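Local atomic coordinates of fimbria adhesin protein (Klebsiella pneumoniae, PDB entry 3U4K), a protein that probably mediates bacterial attachment to human collagen V, this chain being the receptor-binding domain of the fimbrial adhesin MrkD. Residues N74-D80 with S120-S126. Residues are numbered along the deposited sequence; the frame is centred on the assembly and turned at random.
Sequences NTTLKSD and SYTTTGS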
loop_
_atom_site.group_PDB
_atom_site.type_symbol
_atom_site.label_atom_id
_atom_site.label_comp_id
_atom_site.label_asym_id
_atom_site.label_seq_id
_atom_site.Cartn_x
_atom_site.Cartn_y
_atom_site.Cartn_z
ATOM N N ASN A 74 -19.293 -23.648 0.369
ATOM C CA ASN A 74 -18.482 -23.100 -0.701
ATOM C C ASN A 74 -19.044 -21.721 -1.032
ATOM O O ASN A 74 -20.194 -21.591 -1.461
ATOM C CB ASN A 74 -18.499 -24.015 -1.924
ATOM C CG ASN A 74 -17.199 -23.970 -2.699
ATOM O OD1 ASN A 74 -17.120 -23.357 -3.766
ATOM N ND2 ASN A 74 -16.165 -24.617 -2.161
ATOM N N THR A 75 -18.234 -20.693 -0.805
ATOM C CA THR A 75 -18.691 -19.309 -0.895
ATOM C C THR A 75 -17.914 -18.535 -1.950
ATOM O O THR A 75 -16.711 -18.736 -2.118
ATOM C CB THR A 75 -18.559 -18.598 0.473
ATOM O OG1 THR A 75 -19.209 -19.378 1.486
ATOM C CG2 THR A 75 -19.177 -17.202 0.434
ATOM N N THR A 76 -18.619 -17.655 -2.657
ATOM C CA THR A 76 -18.004 -16.726 -3.606
ATOM C C THR A 76 -17.756 -15.357 -2.949
ATOM O O THR A 76 -18.697 -14.635 -2.612
ATOM C CB THR A 76 -18.829 -16.600 -4.911
ATOM O OG1 THR A 76 -18.284 -15.558 -5.728
ATOM C CG2 THR A 76 -20.314 -16.311 -4.628
ATOM N N LEU A 77 -16.483 -15.021 -2.758
ATOM C CA LEU A 77 -16.102 -13.816 -2.015
ATOM C C LEU A 77 -15.437 -12.736 -2.855
ATOM O O LEU A 77 -14.653 -13.029 -3.763
ATOM C CB LEU A 77 -15.185 -14.168 -0.838
ATOM C CG LEU A 77 -15.815 -14.738 0.435
ATOM C CD1 LEU A 77 -14.723 -15.068 1.440
ATOM C CD2 LEU A 77 -16.834 -13.784 1.052
ATOM N N LYS A 78 -15.756 -11.487 -2.527
ATOM C CA LYS A 78 -15.154 -10.317 -3.159
ATOM C C LYS A 78 -14.239 -9.600 -2.160
ATOM O O LYS A 78 -14.707 -9.050 -1.160
ATOM C CB LYS A 78 -16.255 -9.384 -3.668
ATOM C CG LYS A 78 -15.777 -8.057 -4.232
ATOM C CD LYS A 78 -16.953 -7.109 -4.418
ATOM C CE LYS A 78 -16.501 -5.707 -4.795
ATOM N NZ LYS A 78 -15.850 -5.675 -6.132
ATOM N N SER A 79 -12.936 -9.625 -2.430
ATOM C CA SER A 79 -11.950 -8.950 -1.582
ATOM C C SER A 79 -11.537 -7.607 -2.166
ATOM O O SER A 79 -11.112 -7.530 -3.316
ATOM C CB SER A 79 -10.712 -9.825 -1.374
ATOM O OG SER A 79 -10.915 -10.756 -0.328
ATOM N N ASP A 80 -11.657 -6.557 -1.357
ATOM C CA ASP A 80 -11.319 -5.198 -1.782
ATOM C C ASP A 80 -9.925 -4.767 -1.331
ATOM O O ASP A 80 -9.542 -4.981 -0.181
ATOM C CB ASP A 80 -12.361 -4.199 -1.268
ATOM C CG ASP A 80 -13.748 -4.449 -1.841
ATOM O OD1 ASP A 80 -14.741 -4.133 -1.150
ATOM O OD2 ASP A 80 -13.848 -4.959 -2.977
ATOM N N SER A 120 -10.302 -4.705 -6.661
ATOM C CA SER A 120 -11.034 -5.767 -5.978
ATOM C C SER A 120 -10.842 -7.099 -6.685
ATOM O O SER A 120 -10.731 -7.146 -7.908
ATOM C CB SER A 120 -12.520 -5.429 -5.874
ATOM O OG SER A 120 -13.078 -5.199 -7.153
ATOM N N TYR A 121 -10.790 -8.174 -5.904
ATOM C CA TYR A 121 -10.629 -9.521 -6.444
ATOM C C TYR A 121 -11.761 -10.451 -6.013
ATOM O O TYR A 121 -12.179 -10.445 -4.851
ATOM C CB TYR A 121 -9.272 -10.106 -6.043
ATOM C CG TYR A 121 -9.003 -11.483 -6.611
ATOM C CD1 TYR A 121 -8.832 -11.674 -7.986
ATOM C CD2 TYR A 121 -8.918 -12.595 -5.776
ATOM C CE1 TYR A 121 -8.588 -12.934 -8.509
ATOM C CE2 TYR A 121 -8.672 -13.859 -6.289
ATOM C CZ TYR A 121 -8.508 -14.024 -7.653
ATOM O OH TYR A 121 -8.263 -15.277 -8.161
ATOM N N THR A 122 -12.250 -11.250 -6.958
ATOM C CA THR A 122 -13.324 -12.198 -6.688
ATOM C C THR A 122 -12.879 -13.635 -6.945
ATOM O O THR A 122 -12.260 -13.932 -7.970
ATOM C CB THR A 122 -14.585 -11.880 -7.512
ATOM O OG1 THR A 122 -14.869 -10.479 -7.424
ATOM C CG2 THR A 122 -15.785 -12.665 -6.990
ATOM N N THR A 123 -13.190 -14.511 -5.994
ATOM C CA THR A 123 -12.920 -15.945 -6.106
ATOM C C THR A 123 -13.943 -16.744 -5.286
ATOM O O THR A 123 -14.739 -16.169 -4.538
ATOM C CB THR A 123 -11.470 -16.299 -5.690
ATOM O OG1 THR A 123 -11.221 -17.690 -5.934
ATOM C CG2 THR A 123 -11.225 -15.991 -4.214
ATOM N N THR A 124 -13.914 -18.066 -5.435
ATOM C CA THR A 124 -14.879 -18.944 -4.775
ATOM C C THR A 124 -14.165 -20.101 -4.076
ATOM O O THR A 124 -13.186 -20.639 -4.593
ATOM C CB THR A 124 -15.938 -19.456 -5.779
ATOM O OG1 THR A 124 -16.469 -18.346 -6.511
ATOM C CG2 THR A 124 -17.088 -20.165 -5.071
ATOM N N GLY A 125 -14.654 -20.462 -2.892
ATOM C CA GLY A 125 -14.063 -21.536 -2.095
ATOM C C GLY A 125 -14.645 -21.564 -0.697
ATOM O O GLY A 125 -15.604 -20.849 -0.400
ATOM N N SER A 126 -14.064 -22.395 0.162
ATOM C CA SER A 126 -14.509 -22.509 1.550
ATOM C C SER A 126 -13.371 -22.186 2.513
ATOM O O SER A 126 -13.607 -21.840 3.669
ATOM C CB SER A 126 -15.068 -23.906 1.822
ATOM O OG SER A 126 -14.114 -24.902 1.501
#
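Thr75 with Gly125, Leu77 with Thr123 and Ser79 with Tyr121 each exchange two backbone hydrogen bonds, and this spine of paired hydrogen bonds is the close-knit part of the contact. Leu77 N lies almost in line with the C=O of Thr123, 2.7 Å from its O, although its N-H is bent off that line, whereas Thr75 N sits above the carbonyl plane of Gly125, 38° out of it. Between the first two pairs, Thr76 and Thr124 form a non-hydrogen-bonded pair. Chi1 of -50° sets Thr124 OG1 beside its own backbone N, 3.3 Å from Thr76 CB, and leaves CG2 anti to that N, 3.4 Å from Asn74 OD1. The two antiparallel strands belong to the jelly-roll barrel of the receptor-binding domain; within the chain, 119-125 is an outermost strand of its sheet, and 74-83 separates it from 154-160. The face carrying Leu77 and Thr123 meets Phe128, while Ser79 and Tyr121 touch Tyr159. The other face, with Thr76, Lys78, Thr122 and Thr124, is open to solvent and held more loosely: Lys78 stretches along it, bends at its last torsion (chi4 66°), and makes a weak hydrogen bond from NZ to Ser120 OG (3.0 Å) and a long salt bridge within its own strand to Asp80 OD2 (3.8 Å).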